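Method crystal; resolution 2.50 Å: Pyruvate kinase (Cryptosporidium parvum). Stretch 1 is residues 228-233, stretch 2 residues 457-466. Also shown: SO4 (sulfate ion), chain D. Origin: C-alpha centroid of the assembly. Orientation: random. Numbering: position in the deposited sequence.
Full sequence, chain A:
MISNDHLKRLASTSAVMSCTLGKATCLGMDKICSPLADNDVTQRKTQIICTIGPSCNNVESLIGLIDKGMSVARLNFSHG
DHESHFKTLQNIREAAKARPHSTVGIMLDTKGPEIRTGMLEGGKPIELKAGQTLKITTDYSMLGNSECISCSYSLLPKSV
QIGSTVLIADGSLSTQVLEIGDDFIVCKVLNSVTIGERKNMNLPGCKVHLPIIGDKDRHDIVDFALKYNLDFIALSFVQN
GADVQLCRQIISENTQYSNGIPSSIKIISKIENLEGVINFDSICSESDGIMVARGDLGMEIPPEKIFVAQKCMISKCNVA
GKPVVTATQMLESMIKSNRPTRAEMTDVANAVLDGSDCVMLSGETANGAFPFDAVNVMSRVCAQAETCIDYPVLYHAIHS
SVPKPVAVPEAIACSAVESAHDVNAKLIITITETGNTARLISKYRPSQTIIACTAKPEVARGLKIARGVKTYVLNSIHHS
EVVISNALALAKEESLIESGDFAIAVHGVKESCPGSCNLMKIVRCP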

ATOM      1  N   TYR A 228      12.053 -31.002  39.729  1.00 40.54           N
ATOM      2  CA  TYR A 228      12.548 -29.731  40.249  1.00 40.03           C
ATOM      3  C   TYR A 228      11.840 -28.505  39.671  1.00 38.48           C
ATOM      4  O   TYR A 228      12.307 -27.376  39.850  1.00 37.80           O
ATOM      5  N   ASN A 229      10.718 -28.728  38.988  1.00 36.88           N
ATOM      6  CA  ASN A 229       9.856 -27.636  38.532  1.00 36.17           C
ATOM      7  C   ASN A 229      10.548 -26.668  37.544  1.00 35.38           C
ATOM      8  O   ASN A 229      10.495 -25.447  37.708  1.00 35.36           O
ATOM      9  N   LEU A 230      11.202 -27.222  36.529  1.00 34.11           N
ATOM     10  CA  LEU A 230      11.830 -26.410  35.489  1.00 34.01           C
ATOM     11  C   LEU A 230      10.786 -25.793  34.545  1.00 33.52           C
ATOM     12  O   LEU A 230       9.613 -26.151  34.589  1.00 33.03           O
ATOM     13  N   ASP A 231      11.219 -24.865  33.700  1.00 33.42           N
ATOM     14  CA  ASP A 231      10.295 -24.079  32.884  1.00 33.66           C
ATOM     15  C   ASP A 231      10.205 -24.493  31.418  1.00 33.47           C
ATOM     16  O   ASP A 231       9.156 -24.321  30.781  1.00 34.07           O
ATOM     17  N   PHE A 232      11.291 -25.043  30.887  1.00 32.86           N
ATOM     18  CA  PHE A 232      11.339 -25.438  29.485  1.00 32.74           C
ATOM     19  C   PHE A 232      12.030 -26.786  29.304  1.00 33.11           C
ATOM     20  O   PHE A 232      12.988 -27.113  30.020  1.00 33.83           O
ATOM     21  N   ILE A 233      11.530 -27.556  28.343  1.00 32.14           N
ATOM     22  CA  ILE A 233      12.196 -28.753  27.866  1.00 32.59           C
ATOM     23  C   ILE A 233      12.539 -28.517  26.395  1.00 32.49           C
ATOM     24  O   ILE A 233      11.649 -28.448  25.542  1.00 32.32           O
ATOM     25  N   PRO A 457       4.836 -17.119  39.994  1.00 45.99           N
ATOM     26  CA  PRO A 457       6.222 -17.033  39.510  1.00 43.84           C
ATOM     27  C   PRO A 457       6.509 -17.930  38.297  1.00 41.89           C
ATOM     28  O   PRO A 457       7.331 -17.567  37.451  1.00 41.00           O
ATOM     29  N   GLU A 458       5.832 -19.072  38.201  1.00 41.65           N
ATOM     30  CA  GLU A 458       6.040 -19.989  37.069  1.00 41.44           C
ATOM     31  C   GLU A 458       5.635 -19.339  35.743  1.00 39.96           C
ATOM     32  O   GLU A 458       6.312 -19.507  34.732  1.00 38.39           O
ATOM     33  N   VAL A 459       4.537 -18.583  35.770  1.00 39.66           N
ATOM     34  CA  VAL A 459       4.062 -17.831  34.606  1.00 38.10           C
ATOM     35  C   VAL A 459       5.122 -16.830  34.141  1.00 37.35           C
ATOM     36  O   VAL A 459       5.414 -16.742  32.950  1.00 37.17           O
ATOM     37  N   ALA A 460       5.708 -16.099  35.084  1.00 37.23           N
ATOM     38  CA  ALA A 460       6.771 -15.149  34.766  1.00 36.81           C
ATOM     39  C   ALA A 460       7.983 -15.820  34.092  1.00 36.83           C
ATOM     40  O   ALA A 460       8.501 -15.311  33.099  1.00 36.99           O
ATOM     41  N   ARG A 461       8.419 -16.963  34.617  1.00 36.83           N
ATOM     42  CA  ARG A 461       9.556 -17.680  34.032  1.00 37.17           C
ATOM     43  C   ARG A 461       9.231 -18.194  32.636  1.00 36.76           C
ATOM     44  O   ARG A 461      10.096 -18.213  31.758  1.00 36.64           O
ATOM     45  N   GLY A 462       7.985 -18.621  32.446  1.00 36.02           N
ATOM     46  CA  GLY A 462       7.531 -19.118  31.160  1.00 36.32           C
ATOM     47  C   GLY A 462       7.617 -18.050  30.091  1.00 36.35           C
ATOM     48  O   GLY A 462       7.877 -18.349  28.924  1.00 37.16           O
ATOM     49  N   LEU A 463       7.417 -16.799  30.500  1.00 36.02           N
ATOM     50  CA  LEU A 463       7.406 -15.666  29.580  1.00 35.47           C
ATOM     51  C   LEU A 463       8.801 -15.177  29.181  1.00 36.36           C
ATOM     52  O   LEU A 463       8.933 -14.225  28.402  1.00 37.08           O
ATOM     53  N   LYS A 464       9.836 -15.832  29.697  1.00 36.84           N
ATOM     54  CA  LYS A 464      11.203 -15.396  29.443  1.00 37.51           C
ATOM     55  C   LYS A 464      11.706 -15.757  28.048  1.00 37.54           C
ATOM     56  O   LYS A 464      12.833 -15.417  27.691  1.00 37.33           O
ATOM     57  N   ILE A 465      10.867 -16.434  27.266  1.00 36.93           N
ATOM     58  CA  ILE A 465      11.174 -16.715  25.865  1.00 37.55           C
ATOM     59  C   ILE A 465      10.326 -15.881  24.889  1.00 37.47           C
ATOM     60  O   ILE A 465      10.447 -16.025  23.669  1.00 38.19           O
ATOM     61  N   ALA A 466       9.474 -15.012  25.429  1.00 36.29           N
ATOM     62  CA  ALA A 466       8.629 -14.147  24.608  1.00 35.89           C
ATOM     63  C   ALA A 466       9.274 -12.775  24.434  1.00 35.62           C
ATOM     64  O   ALA A 466       9.618 -12.117  25.422  1.00 35.28           O
TER

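The contact between these two stretches, more than two hundred residues apart in sequence, is a small composite one, in which a salt bridge adjoins an aromatic ring packed against backbone carbonyls and Ile465 of the second stretch. Asp231 and Phe232, both rotamer m at chi1, point toward the second stretch and anchor the two halves. Arg461 (chi1 m, chi2 t) extends from the helix so that its NH1 donates to Asp231 OD1 at 3.2 Å, an almost linear hydrogen bond that lies near the guanidinium plane and adds directionality to charge pairing. The same carboxylate oxygen is also hydrogen-bonded to water 1, 2.8 Å from Asp231 OD1, and the water oxygen lies 2.5 Å from Glu458 O, bridging the two stretches. Asn229 (t), exposed but also pointing toward the second stretch, comes no closer than 4.2 Å, from its ND2 to Arg461 NH1.

Beside this polar cluster, Phe232 slides its ring against the backbone, with CZ 3.3 Å from Arg461 O and 3.5 Å from Gly462 O, the latter at the ring edge. Ile465 (p, t) covers one face: its CG2 makes a CH-pi contact 4.2 Å from the ring centroid, while CG1 lies 3.6 Å from Phe232 CE1. Lys464 starts toward the first stretch, but its end leads away, and NZ donates to sulfate O4 at 3.1 Å.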

ATOM      1  CB  TYR A 228      14.067 -29.626  40.073  1.00 41.81           C
ATOM      2  CG  TYR A 228      14.820 -30.757  40.733  1.00 43.74           C
ATOM      3  CD1 TYR A 228      14.583 -31.089  42.069  1.00 45.54           C
ATOM      4  CD2 TYR A 228      15.757 -31.502  40.024  1.00 44.77           C
ATOM      5  CE1 TYR A 228      15.263 -32.130  42.679  1.00 47.35           C
ATOM      6  CE2 TYR A 228      16.445 -32.546  40.625  1.00 46.25           C
ATOM      7  CZ  TYR A 228      16.194 -32.853  41.951  1.00 47.69           C
ATOM      8  OH  TYR A 228      16.867 -33.885  42.553  1.00 50.22           O
ATOM      9  CB  ASN A 229       9.297 -26.884  39.753  1.00 36.08           C
ATOM     10  CG  ASN A 229       8.104 -26.011  39.418  1.00 35.91           C
ATOM     11  OD1 ASN A 229       7.434 -26.215  38.410  1.00 35.78           O
ATOM     12  ND2 ASN A 229       7.829 -25.035  40.276  1.00 35.99           N
ATOM     13  CB  LEU A 230      12.896 -27.216  34.727  1.00 33.60           C
ATOM     14  CG  LEU A 230      14.319 -27.208  35.317  1.00 33.98           C
ATOM     15  CD1 LEU A 230      14.377 -27.837  36.701  1.00 34.09           C
ATOM     16  CD2 LEU A 230      15.309 -27.894  34.388  1.00 33.60           C
ATOM     17  CB  ASP A 231      10.651 -22.603  32.998  1.00 34.15           C
ATOM     18  CG  ASP A 231      10.857 -22.179  34.433  1.00 34.73           C
ATOM     19  OD1 ASP A 231       9.856 -22.139  35.185  1.00 35.16           O
ATOM     20  OD2 ASP A 231      12.019 -21.898  34.808  1.00 34.72           O
ATOM     21  CB  PHE A 232      12.059 -24.373  28.641  1.00 32.68           C
ATOM     22  CG  PHE A 232      11.588 -22.970  28.897  1.00 32.78           C
ATOM     23  CD1 PHE A 232      10.421 -22.492  28.311  1.00 33.10           C
ATOM     24  CD2 PHE A 232      12.307 -22.126  29.732  1.00 33.18           C
ATOM     25  CE1 PHE A 232       9.979 -21.199  28.559  1.00 33.48           C
ATOM     26  CE2 PHE A 232      11.874 -20.832  29.980  1.00 33.64           C
ATOM     27  CZ  PHE A 232      10.708 -20.365  29.390  1.00 33.56           C
ATOM     28  CB  ILE A 233      11.301 -30.015  27.996  1.00 32.91           C
ATOM     29  CG1 ILE A 233      10.951 -30.295  29.459  1.00 32.84           C
ATOM     30  CG2 ILE A 233      11.998 -31.230  27.388  1.00 33.08           C
ATOM     31  CD1 ILE A 233       9.828 -31.294  29.654  1.00 32.55           C
ATOM     32  CB  PRO A 457       7.052 -17.466  40.727  1.00 44.87           C
ATOM     33  CG  PRO A 457       6.171 -17.196  41.905  1.00 46.25           C
ATOM     34  CD  PRO A 457       4.772 -17.472  41.426  1.00 45.90           C
ATOM     35  CB  GLU A 458       5.358 -21.360  37.287  1.00 42.62           C
ATOM     36  CG  GLU A 458       3.833 -21.388  37.238  1.00 45.08           C
ATOM     37  CD  GLU A 458       3.252 -21.557  35.828  1.00 47.69           C
ATOM     38  OE1 GLU A 458       4.012 -21.788  34.852  1.00 47.29           O
ATOM     39  OE2 GLU A 458       2.008 -21.464  35.694  1.00 49.15           O
ATOM     40  CB  VAL A 459       2.714 -17.124  34.892  1.00 38.20           C
ATOM     41  CG1 VAL A 459       2.371 -16.111  33.805  1.00 37.11           C
ATOM     42  CG2 VAL A 459       1.599 -18.154  35.034  1.00 38.29           C
ATOM     43  CB  ALA A 460       7.191 -14.385  36.012  1.00 36.73           C
ATOM     44  CB  ARG A 461       9.983 -18.857  34.902  1.00 37.86           C
ATOM     45  CG  ARG A 461      10.549 -18.495  36.260  1.00 38.95           C
ATOM     46  CD  ARG A 461      10.835 -19.758  37.050  1.00 40.42           C
ATOM     47  NE  ARG A 461      10.238 -19.651  38.371  1.00 43.25           N
ATOM     48  CZ  ARG A 461       9.348 -20.489  38.885  1.00 43.45           C
ATOM     49  NH1 ARG A 461       8.938 -21.560  38.223  1.00 43.31           N
ATOM     50  NH2 ARG A 461       8.883 -20.250  40.095  1.00 45.49           N
ATOM     51  CB  LEU A 463       6.596 -14.511  30.171  1.00 34.41           C
ATOM     52  CG  LEU A 463       5.068 -14.633  30.161  1.00 34.13           C
ATOM     53  CD1 LEU A 463       4.457 -13.547  31.031  1.00 33.32           C
ATOM     54  CD2 LEU A 463       4.494 -14.575  28.749  1.00 33.86           C
ATOM     55  CB  LYS A 464      12.157 -15.885  30.537  1.00 38.72           C
ATOM     56  CG  LYS A 464      11.885 -15.295  31.923  1.00 39.91           C
ATOM     57  CD  LYS A 464      11.466 -13.828  31.891  1.00 40.55           C
ATOM     58  CE  LYS A 464      12.604 -12.893  31.494  1.00 42.39           C
ATOM     59  NZ  LYS A 464      12.078 -11.607  30.940  1.00 42.76           N
ATOM     60  CB  ILE A 465      11.039 -18.214  25.522  1.00 37.99           C
ATOM     61  CG1 ILE A 465       9.681 -18.753  25.990  1.00 37.53           C
ATOM     62  CG2 ILE A 465      12.216 -19.002  26.096  1.00 38.61           C
ATOM     63  CD1 ILE A 465       9.236 -20.004  25.258  1.00 38.59           C
ATOM     64  CB  ALA A 466       7.245 -14.012  25.227  1.00 35.09           C
TER
HETATM   65  S   SO4 D 602      12.490  -9.253  33.824  1.00 64.51           S
HETATM   66  O1  SO4 D 602      12.159  -8.303  34.910  1.00 66.39           O
HETATM   67  O2  SO4 D 602      12.846  -8.510  32.594  1.00 63.05           O
HETATM   68  O3  SO4 D 602      13.652 -10.068  34.258  1.00 66.28           O
HETATM   69  O4  SO4 D 602      11.311 -10.115  33.566  1.00 59.06           O
HETATM   70  O   HOH W   1       7.324 -21.773  34.149  1.00 27.90           O